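Local coordinates for extracellular solute-binding protein, family 1 (Bifidobacterium longum subsp. infantis ATCC 15697, PDB 3QUF) that probably binds an extracellular solute, as family 1 solute-binding proteins do, and delivers it for uptake by a membrane transporter, at residues E45-K48 against G49-K53; V357-N360 against Y361-N365. All coordinates share one frame; numbering follows the deposited sequence. Where two conformers were deposited one is given.

Contact 1. Residues E45-K48 against G49-K53; sequences EVVK and GFEKK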
loop_
_atom_site.group_PDB
_atom_site.type_symbol
_atom_site.label_atom_id
_atom_site.label_comp_id
_atom_site.label_asym_id
_atom_site.label_seq_id
_atom_site.Cartn_x
_atom_site.Cartn_y
_atom_site.Cartn_z
ATOM N N GLU A 45 14.215 -17.022 -6.165
ATOM C CA GLU A 45 13.901 -17.668 -7.450
ATOM C C GLU A 45 14.091 -16.719 -8.621
ATOM O O GLU A 45 14.505 -17.146 -9.735
ATOM C CB GLU A 45 12.477 -18.246 -7.494
ATOM C CG GLU A 45 12.135 -18.856 -8.873
ATOM C CD GLU A 45 10.854 -19.681 -8.897
ATOM O OE1 GLU A 45 10.096 -19.644 -7.909
ATOM O OE2 GLU A 45 10.626 -20.386 -9.907
ATOM N N VAL A 46 13.792 -15.435 -8.408
ATOM C CA VAL A 46 14.066 -14.432 -9.430
ATOM C C VAL A 46 15.576 -14.375 -9.708
ATOM O O VAL A 46 16.027 -14.426 -10.865
ATOM C CB VAL A 46 13.541 -13.016 -9.016
ATOM C CG1 VAL A 46 13.964 -11.959 -10.025
ATOM C CG2 VAL A 46 12.031 -13.024 -8.863
ATOM N N VAL A 47 16.362 -14.273 -8.645
ATOM C CA VAL A 47 17.825 -14.227 -8.763
ATOM C C VAL A 47 18.339 -15.464 -9.510
ATOM O O VAL A 47 19.099 -15.332 -10.455
ATOM C CB VAL A 47 18.476 -13.994 -7.386
ATOM C CG1 VAL A 47 20.010 -14.154 -7.434
ATOM C CG2 VAL A 47 18.151 -12.577 -6.923
ATOM N N LYS A 48 17.879 -16.640 -9.094
ATOM C CA LYS A 48 18.316 -17.907 -9.695
ATOM C C LYS A 48 17.996 -17.953 -11.178
ATOM O O LYS A 48 18.852 -18.283 -12.011
ATOM C CB LYS A 48 17.699 -19.084 -8.944
ATOM C CG LYS A 48 18.342 -19.301 -7.576
ATOM C CD LYS A 48 17.754 -20.543 -6.850
ATOM C CE LYS A 48 17.674 -20.368 -5.291
ATOM N NZ LYS A 48 16.350 -19.830 -4.737
ATOM N N GLY A 49 16.770 -17.576 -11.516
ATOM C CA GLY A 49 16.336 -17.565 -12.913
ATOM C C GLY A 49 17.130 -16.609 -13.750
ATOM O O GLY A 49 17.553 -16.932 -14.855
ATOM N N PHE A 50 17.383 -15.424 -13.211
ATOM C CA PHE A 50 18.173 -14.460 -13.933
ATOM C C PHE A 50 19.576 -14.975 -14.232
ATOM O O PHE A 50 20.046 -14.884 -15.357
ATOM C CB PHE A 50 18.265 -13.155 -13.135
ATOM C CG PHE A 50 19.168 -12.143 -13.769
ATOM C CD1 PHE A 50 18.758 -11.429 -14.881
ATOM C CD2 PHE A 50 20.463 -11.920 -13.277
ATOM C CE1 PHE A 50 19.602 -10.451 -15.475
ATOM C CE2 PHE A 50 21.282 -10.965 -13.859
ATOM C CZ PHE A 50 20.847 -10.249 -14.972
ATOM N N GLU A 51 20.239 -15.492 -13.209
ATOM C CA GLU A 51 21.618 -16.009 -13.366
ATOM C C GLU A 51 21.687 -17.099 -14.425
ATOM O O GLU A 51 22.600 -17.121 -15.261
ATOM C CB GLU A 51 22.135 -16.508 -12.015
ATOM C CG GLU A 51 22.449 -15.327 -11.042
ATOM C CD GLU A 51 22.735 -15.755 -9.581
ATOM O OE1 GLU A 51 22.384 -16.882 -9.162
ATOM O OE2 GLU A 51 23.269 -14.912 -8.828
ATOM N N LYS A 52 20.723 -18.008 -14.376
ATOM C CA LYS A 52 20.656 -19.110 -15.320
ATOM C C LYS A 52 20.596 -18.632 -16.767
ATOM O O LYS A 52 21.207 -19.235 -17.666
ATOM C CB LYS A 52 19.411 -19.948 -14.991
ATOM C CG LYS A 52 19.262 -21.147 -15.776
ATOM C CD LYS A 52 18.534 -22.258 -15.005
ATOM C CE LYS A 52 17.105 -22.101 -14.889
ATOM N NZ LYS A 52 16.564 -23.413 -14.404
ATOM N N LYS A 53 19.858 -17.545 -16.988
ATOM C CA LYS A 53 19.614 -17.007 -18.332
ATOM C C LYS A 53 20.597 -15.937 -18.818
ATOM O O LYS A 53 20.569 -15.575 -19.989
ATOM C CB LYS A 53 18.164 -16.515 -18.416
ATOM C CG LYS A 53 17.203 -17.629 -17.912
ATOM C CD LYS A 53 15.776 -17.611 -18.501
ATOM C CE LYS A 53 14.974 -18.933 -18.179
ATOM N NZ LYS A 53 15.844 -20.191 -18.162
#
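Lys48 and Gly49 are neighbours in the middle of helix 40-53, and each is bonded to the helical turn on the far side of their junction. The amide Gly49 N donates to Glu45 O at 2.9 Å, while Lys48 O accepts Lys52 N at 3.0 Å. Between them run Phe50 N to Val46 O at 2.9 Å and Glu51 N to Val47 O at 3.0 Å, giving four successive i to i+4 bonds. Lys48 contributes mainly backbone: its CB is close to its own peptide neighbour, and the chain, bent at its last two torsions, departs from 49-53 to end on the exposed flank. Val47 makes the side-chain contact. Its CG1, set anti to the backbone N (chi1 171°), lies over one face of the Glu51 carboxylate, 3.6 Å from OE2 and 3.8 Å from CD. The two side chains run alongside each other in the same direction, and Glu51 CG also leans on Val47 O at 3.4 Å. Both reach Leu59 of strand 57-63, with Val47 also touching Val61; Phe50 turns to Ile57 and meets the Phe320 ring edge to face, and Val46 packs on helices 311-324 and 327-337. Helix 40-53 is the connection of the beta-alpha-beta unit formed with the parallel strands 30-36 and 57-63, and through Val47, Phe50 and Glu51 its latter half packs on strand 57-63. The chemistry is that of an amphipathic helix: internal bonds satisfy the carbonyl oxygens of the buried Val46 and Val47, while Glu51 lays its aliphatic stem and carboxylate face along Val47 at the border between apolar interior and lysine-rich surface.

Contact 2. Residues V357-N360 against Y361-N365; sequences VVDN and YFKQN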
loop_
_atom_site.group_PDB
_atom_site.type_symbol
_atom_site.label_atom_id
_atom_site.label_comp_id
_atom_site.label_asym_id
_atom_site.label_seq_id
_atom_site.Cartn_x
_atom_site.Cartn_y
_atom_site.Cartn_z
ATOM N N VAL A 357 -12.538 -6.969 -6.443
ATOM C CA VAL A 357 -11.559 -6.004 -5.972
ATOM C C VAL A 357 -10.327 -5.957 -6.881
ATOM O O VAL A 357 -9.802 -4.893 -7.177
ATOM C CB VAL A 357 -11.239 -6.134 -4.455
ATOM C CG1 VAL A 357 -12.478 -5.772 -3.640
ATOM C CG2 VAL A 357 -10.757 -7.473 -4.073
ATOM N N VAL A 358 -9.890 -7.101 -7.377
ATOM C CA VAL A 358 -8.750 -7.115 -8.271
ATOM C C VAL A 358 -9.091 -6.571 -9.652
ATOM O O VAL A 358 -8.400 -5.666 -10.156
ATOM C CB VAL A 358 -8.116 -8.493 -8.356
ATOM C CG1 VAL A 358 -7.029 -8.570 -9.435
ATOM C CG2 VAL A 358 -7.534 -8.819 -6.954
ATOM N N ASP A 359 -10.129 -7.114 -10.288
ATOM C CA ASP A 359 -10.425 -6.700 -11.651
ATOM C C ASP A 359 -10.970 -5.285 -11.783
ATOM O O ASP A 359 -10.657 -4.605 -12.757
ATOM C CB ASP A 359 -11.426 -7.632 -12.305
ATOM C CG ASP A 359 -10.835 -8.992 -12.656
ATOM O OD1 ASP A 359 -9.616 -9.247 -12.447
ATOM O OD2 ASP A 359 -11.643 -9.807 -13.118
ATOM N N ASN A 360 -11.786 -4.847 -10.834
ATOM C CA ASN A 360 -12.494 -3.592 -10.986
ATOM C C ASN A 360 -11.884 -2.421 -10.220
ATOM O O ASN A 360 -12.292 -1.279 -10.414
ATOM C CB ASN A 360 -13.960 -3.793 -10.651
ATOM C CG ASN A 360 -14.612 -4.784 -11.589
ATOM O OD1 ASN A 360 -14.341 -4.772 -12.802
ATOM N ND2 ASN A 360 -15.400 -5.702 -11.031
ATOM N N TYR A 361 -10.908 -2.710 -9.346
ATOM C CA TYR A 361 -10.249 -1.678 -8.562
ATOM C C TYR A 361 -8.753 -1.735 -8.745
ATOM O O TYR A 361 -8.168 -0.762 -9.198
ATOM C CB TYR A 361 -10.712 -1.700 -7.061
ATOM C CG TYR A 361 -12.187 -1.482 -7.016
ATOM C CD1 TYR A 361 -12.727 -0.190 -7.008
ATOM C CD2 TYR A 361 -13.060 -2.566 -7.119
ATOM C CE1 TYR A 361 -14.092 -0.005 -7.048
ATOM C CE2 TYR A 361 -14.443 -2.376 -7.156
ATOM C CZ TYR A 361 -14.937 -1.093 -7.161
ATOM O OH TYR A 361 -16.303 -0.900 -7.221
ATOM N N PHE A 362 -8.100 -2.834 -8.390
ATOM C CA PHE A 362 -6.645 -2.915 -8.539
ATOM C C PHE A 362 -6.213 -2.707 -10.001
ATOM O O PHE A 362 -5.377 -1.856 -10.301
ATOM C CB PHE A 362 -6.100 -4.232 -7.987
ATOM C CG PHE A 362 -4.630 -4.391 -8.205
ATOM C CD1 PHE A 362 -3.730 -3.619 -7.526
ATOM C CD2 PHE A 362 -4.163 -5.327 -9.121
ATOM C CE1 PHE A 362 -2.366 -3.753 -7.777
ATOM C CE2 PHE A 362 -2.796 -5.451 -9.368
ATOM C CZ PHE A 362 -1.918 -4.662 -8.672
ATOM N N LYS A 363 -6.810 -3.454 -10.902
ATOM C CA LYS A 363 -6.451 -3.332 -12.319
ATOM C C LYS A 363 -6.893 -2.008 -12.952
ATOM O O LYS A 363 -6.416 -1.655 -14.017
ATOM C CB LYS A 363 -6.972 -4.522 -13.096
ATOM C CG LYS A 363 -6.188 -5.813 -12.725
ATOM C CD LYS A 363 -6.582 -7.004 -13.633
ATOM C CE LYS A 363 -5.468 -7.361 -14.630
ATOM N NZ LYS A 363 -5.308 -6.305 -15.690
ATOM N N GLN A 364 -7.782 -1.293 -12.294
ATOM C CA GLN A 364 -8.225 0.035 -12.731
ATOM C C GLN A 364 -7.504 1.183 -12.012
ATOM O O GLN A 364 -7.921 2.341 -12.148
ATOM C CB GLN A 364 -9.722 0.155 -12.507
ATOM C CG GLN A 364 -10.524 -0.939 -13.186
ATOM C CD GLN A 364 -10.260 -1.025 -14.661
ATOM O OE1 GLN A 364 -10.106 -0.009 -15.327
ATOM N NE2 GLN A 364 -10.194 -2.249 -15.183
ATOM N N ASN A 365 -6.429 0.876 -11.271
ATOM C CA ASN A 365 -5.641 1.889 -10.566
ATOM C C ASN A 365 -6.444 2.663 -9.531
ATOM O O ASN A 365 -6.271 3.888 -9.359
ATOM C CB ASN A 365 -4.915 2.821 -11.580
ATOM C CG ASN A 365 -3.929 2.048 -12.435
ATOM O OD1 ASN A 365 -3.093 1.331 -11.926
ATOM N ND2 ASN A 365 -4.102 2.113 -13.737
HETATM O O HOH W 1 -10.036 -5.311 -15.183
#
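The Tyr361 ring lies with one face against the peptide carbonyl of Asn360, its CD2 3.3 Å from Asn360 C, and presents an edge to Val357 CA. With CG anti to its own carbonyl carbon (chi1 -59°), the ring folds back to Asn360, whose CB reaches its CE2 at 3.8 Å. Phe362 turns to the buried side; Val358 CG1 approaches its CD2 obliquely at 4.3 Å, and the ring continues onto Phe367 and strand 135-144. On the exposed side Asp359 and Lys363 run alongside each other, yet Asp359 makes its salt bridge to Lys355. Gln364, bent at chi2 (-56°), brings its CG to 3.3 Å from Asn360 O and sends NE2 back to Asp359 O in a weak 3.4 Å bond; a water donates to Asp359 O at 2.6 Å and accepts a weak bond from Gln364 NE2. The backbone widens into a pi-type turn, Phe362 N bonding Val357 O at 2.9 Å and Lys363 N bonding Val358 O at 2.8 Å, before a Schellman motif with C-prime Asn365 ends the helix. Gln364 NE2 and the water thus serve Asp359 O, while Lys363 N-H turns to Val358 O and Gln364 N-H, weakly, to Tyr361 O.

In the fold
Contacts 1 and 2 do not touch: their centres are 30 Å apart and their nearest atoms about 16 Å. Contact 1 is peripheral, its centre about 27 Å from that of the chain, whereas the centre of contact 2 lies about 14 Å from the centre of the chain. Both nevertheless flank one mixed sheet, by strand pairing. Helix 40-53 rests on strand 57-63, which is joined through strands 30-36 and 86-89 to strand 295-305; helix 355-362 packs on that last strand and on 135-144. Solute-binding proteins of this family have two lobes around a ligand cleft, and the two helices probably belong to different lobes. Neither contact is known to bind solute.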